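Local coordinates for cephalosporin acylase (Bacillus halodurans, PDB 2NLZ), which is probably an N-terminal nucleophile hydrolase of the gamma-glutamyltranspeptidase family, acting on amide bonds as an acylase, at residues T28-A33 against A57-E62; V155-L159 against R531-Q535. The protein carries 1 engineered substitution. Residue numbers count along the deposited sequence, not the author numbering.

Contact 1 (T28-A33 against A57-E62); sequences TSQPLA and ALTVLE
The chain leaves strand 24-28 at Thr28, turns through Ser29 and Gln30, the N-cap residue, and enters helix 31-42, whose first turn lies against the last turn of helix 47-61. The backbones are closest at Ala33 and Ala57, with CA atoms 5.3 Å apart, and part to 7.0 Å between the CA atoms of Gln30 and Leu61. Small residues allow the close approach: Ala33 CB fits into the shallow hollow among Ala57 CB (4.1 Å), Leu58 CD2 (3.7 Å) and Leu61 CD1 (4.0 Å). Leu58 and Leu61 are both mt; Leu61 CD1 also reaches Leu32 CB at 4.0 Å, and Leu58 CD2 lies 3.7 Å from Gln30 CB. Gln30 CG covers Leu61 CB (3.8 Å). At the polar end Glu62, just past its helix, extends with chi1 and chi2 both t, and Glu62 OE2 accepts a hydrogen bond from Ser29 OG (2.9 Å) and a weak one from Gln30 NE2 (2.7 Å). Its OE1 is held by Arg511 and Ser65. Leu58 also rests on Val359 and Leu361 of strand 359-365, so this helix pair packs over the central antiparallel sheet, an arrangement characteristic of the alpha-beta-beta-alpha Ntn-hydrolase fold.

Contact 2 (V155-L159 against R531-Q535); sequences VTPTL and RTDGQ
Asp533 pushes its carboxylate over the first turn of helix 157-173, covering Thr156 and Thr158. Its CB points toward the helix, and with chi1 m Asp533 OD2 receives a hydrogen bond from Thr156 OG1 (2.8 Å) and a weak, longer one from Thr158 OG1 (3.3 Å). Thr156 is the N-cap residue, with chi1 p and phi/psi of -76/153; Pro157 then starts the helix, and Thr158, chi1 m, faces the loop. The nearest CA atoms, those of Thr158 and Thr532, are 7.2 Å apart, and beyond the carboxylate the touch is slight: the methyl Thr158 CG2 lies 4.2 Å from the hydroxyl Thr532 OG1. Residues 531-535 run as an irregular, largely extended loop into strand 535-538. Gly534, at phi/psi of 162/177, has a backbone that calls for glycine just after the aspartate. Asn17 of the second subunit also packs on Thr158. One loop carboxylate thus joins a helix N-terminus, through OD2, to Asn17 of that subunit, hydrogen-bonded to OD1, at the subunit interface of this gamma-glutamyltranspeptidase-family protein.

Both segments of contact 1 precede those of contact 2 in sequence, yet the contact centres are only 10 Å apart, on the same side of the chain's centre. The sheet joins them: Thr28 ends strand 24-28, Gln535 begins the antiparallel neighbour 535-538, and Thr28 O lies 3.0 Å from Gln535 N, probably hydrogen-bonded. A second link is a packing contact, the methyl Leu159 CD2 lying 3.5 Å from the carbonyl Leu61 O, where helix 157-173 touches the end of helix 47-61. Strand 535-538 is outermost in the sheet within this chain, so the C-terminal strand returns to early parts of the chain, beside strand 24-28 and the helix 31-42 that follows it. Both contacts also meet the second subunit, Leu32 packing on its Ala538 and Gln535 on its Val536.

Contact 1 (T28-A33 against A57-E62)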
loop_
_atom_site.group_PDB
_atom_site.type_symbol
_atom_site.label_atom_id
_atom_site.label_comp_id
_atom_site.label_asym_id
_atom_site.label_seq_id
_atom_site.Cartn_x
_atom_site.Cartn_y
_atom_site.Cartn_z
ATOM N N THR D 28 -17.168 -22.856 -1.744
ATOM C CA THR D 28 -18.349 -22.083 -2.088
ATOM C C THR D 28 -18.486 -20.803 -1.248
ATOM O O THR D 28 -17.700 -20.553 -0.322
ATOM C CB THR D 28 -19.638 -22.933 -1.978
ATOM O OG1 THR D 28 -20.739 -22.215 -2.555
ATOM C CG2 THR D 28 -19.926 -23.295 -0.510
ATOM N N SER D 29 -19.515 -20.023 -1.580
ATOM C CA SER D 29 -19.724 -18.705 -1.025
ATOM C C SER D 29 -20.479 -18.676 0.298
ATOM O O SER D 29 -20.784 -17.597 0.803
ATOM C CB SER D 29 -20.472 -17.854 -2.041
ATOM O OG SER D 29 -21.750 -18.394 -2.288
ATOM N N GLN D 30 -20.797 -19.831 0.867
ATOM C CA GLN D 30 -21.453 -19.829 2.173
ATOM C C GLN D 30 -20.894 -20.949 3.022
ATOM O O GLN D 30 -21.032 -22.104 2.643
ATOM C CB GLN D 30 -22.958 -19.995 2.002
ATOM C CG GLN D 30 -23.782 -19.208 3.000
ATOM C CD GLN D 30 -23.589 -17.704 2.866
ATOM O OE1 GLN D 30 -23.456 -16.995 3.867
ATOM N NE2 GLN D 30 -23.571 -17.208 1.626
ATOM N N PRO D 31 -20.256 -20.617 4.165
ATOM C CA PRO D 31 -19.463 -21.595 4.929
ATOM C C PRO D 31 -20.261 -22.823 5.372
ATOM O O PRO D 31 -19.748 -23.950 5.302
ATOM C CB PRO D 31 -18.974 -20.793 6.139
ATOM C CG PRO D 31 -19.054 -19.373 5.713
ATOM C CD PRO D 31 -20.254 -19.297 4.811
ATOM N N LEU D 32 -21.511 -22.602 5.790
ATOM C CA LEU D 32 -22.431 -23.686 6.117
ATOM C C LEU D 32 -22.843 -24.518 4.901
ATOM O O LEU D 32 -23.235 -25.670 5.049
ATOM C CB LEU D 32 -23.671 -23.145 6.821
ATOM C CG LEU D 32 -23.471 -22.392 8.139
ATOM C CD1 LEU D 32 -24.753 -21.666 8.495
ATOM C CD2 LEU D 32 -23.035 -23.304 9.285
ATOM N N ALA D 33 -22.777 -23.939 3.704
ATOM C CA ALA D 33 -23.045 -24.699 2.481
ATOM C C ALA D 33 -21.886 -25.640 2.202
ATOM O O ALA D 33 -22.091 -26.813 1.892
ATOM C CB ALA D 33 -23.301 -23.772 1.289
ATOM N N ALA D 57 -28.275 -26.458 -0.339
ATOM C CA ALA D 57 -28.004 -25.691 0.875
ATOM C C ALA D 57 -28.023 -24.196 0.598
ATOM O O ALA D 57 -28.644 -23.443 1.347
ATOM C CB ALA D 57 -26.679 -26.101 1.498
ATOM N N LEU D 58 -27.364 -23.795 -0.495
ATOM C CA LEU D 58 -27.270 -22.393 -0.934
ATOM C C LEU D 58 -28.630 -21.783 -1.242
ATOM O O LEU D 58 -28.832 -20.574 -1.124
ATOM C CB LEU D 58 -26.366 -22.275 -2.169
ATOM C CG LEU D 58 -24.861 -22.448 -1.954
ATOM C CD1 LEU D 58 -24.121 -22.764 -3.253
ATOM C CD2 LEU D 58 -24.257 -21.235 -1.276
ATOM N N THR D 59 -29.554 -22.649 -1.651
ATOM C CA THR D 59 -30.935 -22.284 -1.934
ATOM C C THR D 59 -31.618 -21.693 -0.700
ATOM O O THR D 59 -32.506 -20.852 -0.812
ATOM C CB THR D 59 -31.676 -23.494 -2.493
ATOM O OG1 THR D 59 -31.986 -23.256 -3.865
ATOM C CG2 THR D 59 -32.954 -23.782 -1.730
ATOM N N VAL D 60 -31.157 -22.112 0.472
ATOM C CA VAL D 60 -31.692 -21.639 1.727
ATOM C C VAL D 60 -30.771 -20.601 2.352
ATOM O O VAL D 60 -31.243 -19.631 2.944
ATOM C CB VAL D 60 -31.873 -22.799 2.716
ATOM C CG1 VAL D 60 -32.309 -22.273 4.086
ATOM C CG2 VAL D 60 -32.862 -23.847 2.160
ATOM N N LEU D 61 -29.461 -20.799 2.191
ATOM C CA LEU D 61 -28.444 -20.030 2.919
ATOM C C LEU D 61 -28.071 -18.702 2.289
ATOM O O LEU D 61 -27.626 -17.779 2.983
ATOM C CB LEU D 61 -27.191 -20.867 3.134
ATOM C CG LEU D 61 -27.378 -22.074 4.049
ATOM C CD1 LEU D 61 -26.267 -23.078 3.828
ATOM C CD2 LEU D 61 -27.465 -21.614 5.502
ATOM N N GLU D 62 -28.259 -18.605 0.979
ATOM C CA GLU D 62 -28.013 -17.352 0.256
ATOM C C GLU D 62 -29.153 -17.020 -0.724
ATOM O O GLU D 62 -28.960 -17.074 -1.937
ATOM C CB GLU D 62 -26.677 -17.432 -0.481
ATOM C CG GLU D 62 -26.123 -16.100 -0.920
ATOM C CD GLU D 62 -24.756 -16.212 -1.569
ATOM O OE1 GLU D 62 -24.548 -15.585 -2.626
ATOM O OE2 GLU D 62 -23.889 -16.924 -1.024
#

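Contact 2 (V155-L159 against R531-Q535)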
loop_
_atom_site.group_PDB
_atom_site.type_symbol
_atom_site.label_atom_id
_atom_site.label_comp_id
_atom_site.label_asym_id
_atom_site.label_seq_id
_atom_site.Cartn_x
_atom_site.Cartn_y
_atom_site.Cartn_z
ATOM N N VAL D 155 -28.000 -14.510 10.094
ATOM C CA VAL D 155 -27.685 -13.795 8.862
ATOM C C VAL D 155 -26.362 -13.015 8.974
ATOM O O VAL D 155 -26.171 -12.207 9.883
ATOM C CB VAL D 155 -28.862 -12.871 8.466
ATOM C CG1 VAL D 155 -28.519 -12.018 7.257
ATOM C CG2 VAL D 155 -30.089 -13.704 8.192
ATOM N N THR D 156 -25.445 -13.279 8.052
ATOM C CA THR D 156 -24.161 -12.587 8.048
ATOM C C THR D 156 -24.341 -11.158 7.500
ATOM O O THR D 156 -25.273 -10.918 6.725
ATOM C CB THR D 156 -23.089 -13.379 7.239
ATOM O OG1 THR D 156 -23.354 -13.256 5.839
ATOM C CG2 THR D 156 -23.064 -14.868 7.641
ATOM N N PRO D 157 -23.467 -10.207 7.914
ATOM C CA PRO D 157 -23.518 -8.798 7.492
ATOM C C PRO D 157 -23.628 -8.570 5.983
ATOM O O PRO D 157 -24.367 -7.682 5.549
ATOM C CB PRO D 157 -22.180 -8.243 7.979
ATOM C CG PRO D 157 -21.827 -9.073 9.129
ATOM C CD PRO D 157 -22.361 -10.443 8.859
ATOM N N THR D 158 -22.887 -9.355 5.204
ATOM C CA THR D 158 -22.866 -9.214 3.753
ATOM C C THR D 158 -24.215 -9.606 3.153
ATOM O O THR D 158 -24.782 -8.858 2.351
ATOM C CB THR D 158 -21.749 -10.064 3.122
ATOM O OG1 THR D 158 -20.544 -9.882 3.867
ATOM C CG2 THR D 158 -21.516 -9.672 1.665
ATOM N N LEU D 159 -24.718 -10.773 3.557
ATOM C CA LEU D 159 -26.034 -11.229 3.144
ATOM C C LEU D 159 -27.100 -10.220 3.581
ATOM O O LEU D 159 -28.020 -9.919 2.819
ATOM C CB LEU D 159 -26.319 -12.617 3.715
ATOM C CG LEU D 159 -27.655 -13.274 3.379
ATOM C CD1 LEU D 159 -27.694 -13.653 1.927
ATOM C CD2 LEU D 159 -27.855 -14.500 4.242
ATOM N N ARG D 531 -13.458 -11.535 -1.359
ATOM C CA ARG D 531 -14.394 -10.403 -1.307
ATOM C C ARG D 531 -15.745 -10.661 -0.608
ATOM O O ARG D 531 -16.592 -9.767 -0.547
ATOM C CB ARG D 531 -14.639 -9.854 -2.708
ATOM C CG ARG D 531 -13.417 -9.242 -3.330
ATOM C CD ARG D 531 -13.564 -9.158 -4.829
ATOM N NE ARG D 531 -12.300 -8.851 -5.497
ATOM C CZ ARG D 531 -11.328 -9.731 -5.727
ATOM N NH1 ARG D 531 -11.446 -10.985 -5.328
ATOM N NH2 ARG D 531 -10.226 -9.347 -6.347
ATOM N N THR D 532 -15.934 -11.867 -0.077
ATOM C CA THR D 532 -17.202 -12.261 0.514
ATOM C C THR D 532 -16.998 -13.275 1.653
ATOM O O THR D 532 -15.864 -13.650 1.954
ATOM C CB THR D 532 -18.160 -12.814 -0.577
ATOM O OG1 THR D 532 -19.487 -12.940 -0.059
ATOM C CG2 THR D 532 -17.687 -14.162 -1.096
ATOM N N ASP D 533 -18.097 -13.664 2.310
ATOM C CA ASP D 533 -18.118 -14.780 3.253
ATOM C C ASP D 533 -17.991 -16.015 2.410
ATOM O O ASP D 533 -18.538 -16.071 1.322
ATOM C CB ASP D 533 -19.460 -14.877 3.982
ATOM C CG ASP D 533 -19.873 -13.590 4.658
ATOM O OD1 ASP D 533 -19.143 -13.108 5.548
ATOM O OD2 ASP D 533 -20.961 -13.082 4.316
ATOM N N GLY D 534 -17.297 -17.024 2.898
ATOM C CA GLY D 534 -17.123 -18.237 2.109
ATOM C C GLY D 534 -15.975 -19.085 2.613
ATOM O O GLY D 534 -15.250 -18.694 3.544
ATOM N N GLN D 535 -15.788 -20.244 1.996
ATOM C CA GLN D 535 -14.850 -21.184 2.553
ATOM C C GLN D 535 -14.405 -22.180 1.519
ATOM O O GLN D 535 -15.208 -22.596 0.682
ATOM C CB GLN D 535 -15.523 -21.925 3.703
ATOM C CG GLN D 535 -14.587 -22.450 4.749
ATOM C CD GLN D 535 -15.327 -23.149 5.869
ATOM O OE1 GLN D 535 -16.146 -24.032 5.631
ATOM N NE2 GLN D 535 -15.041 -22.750 7.102
#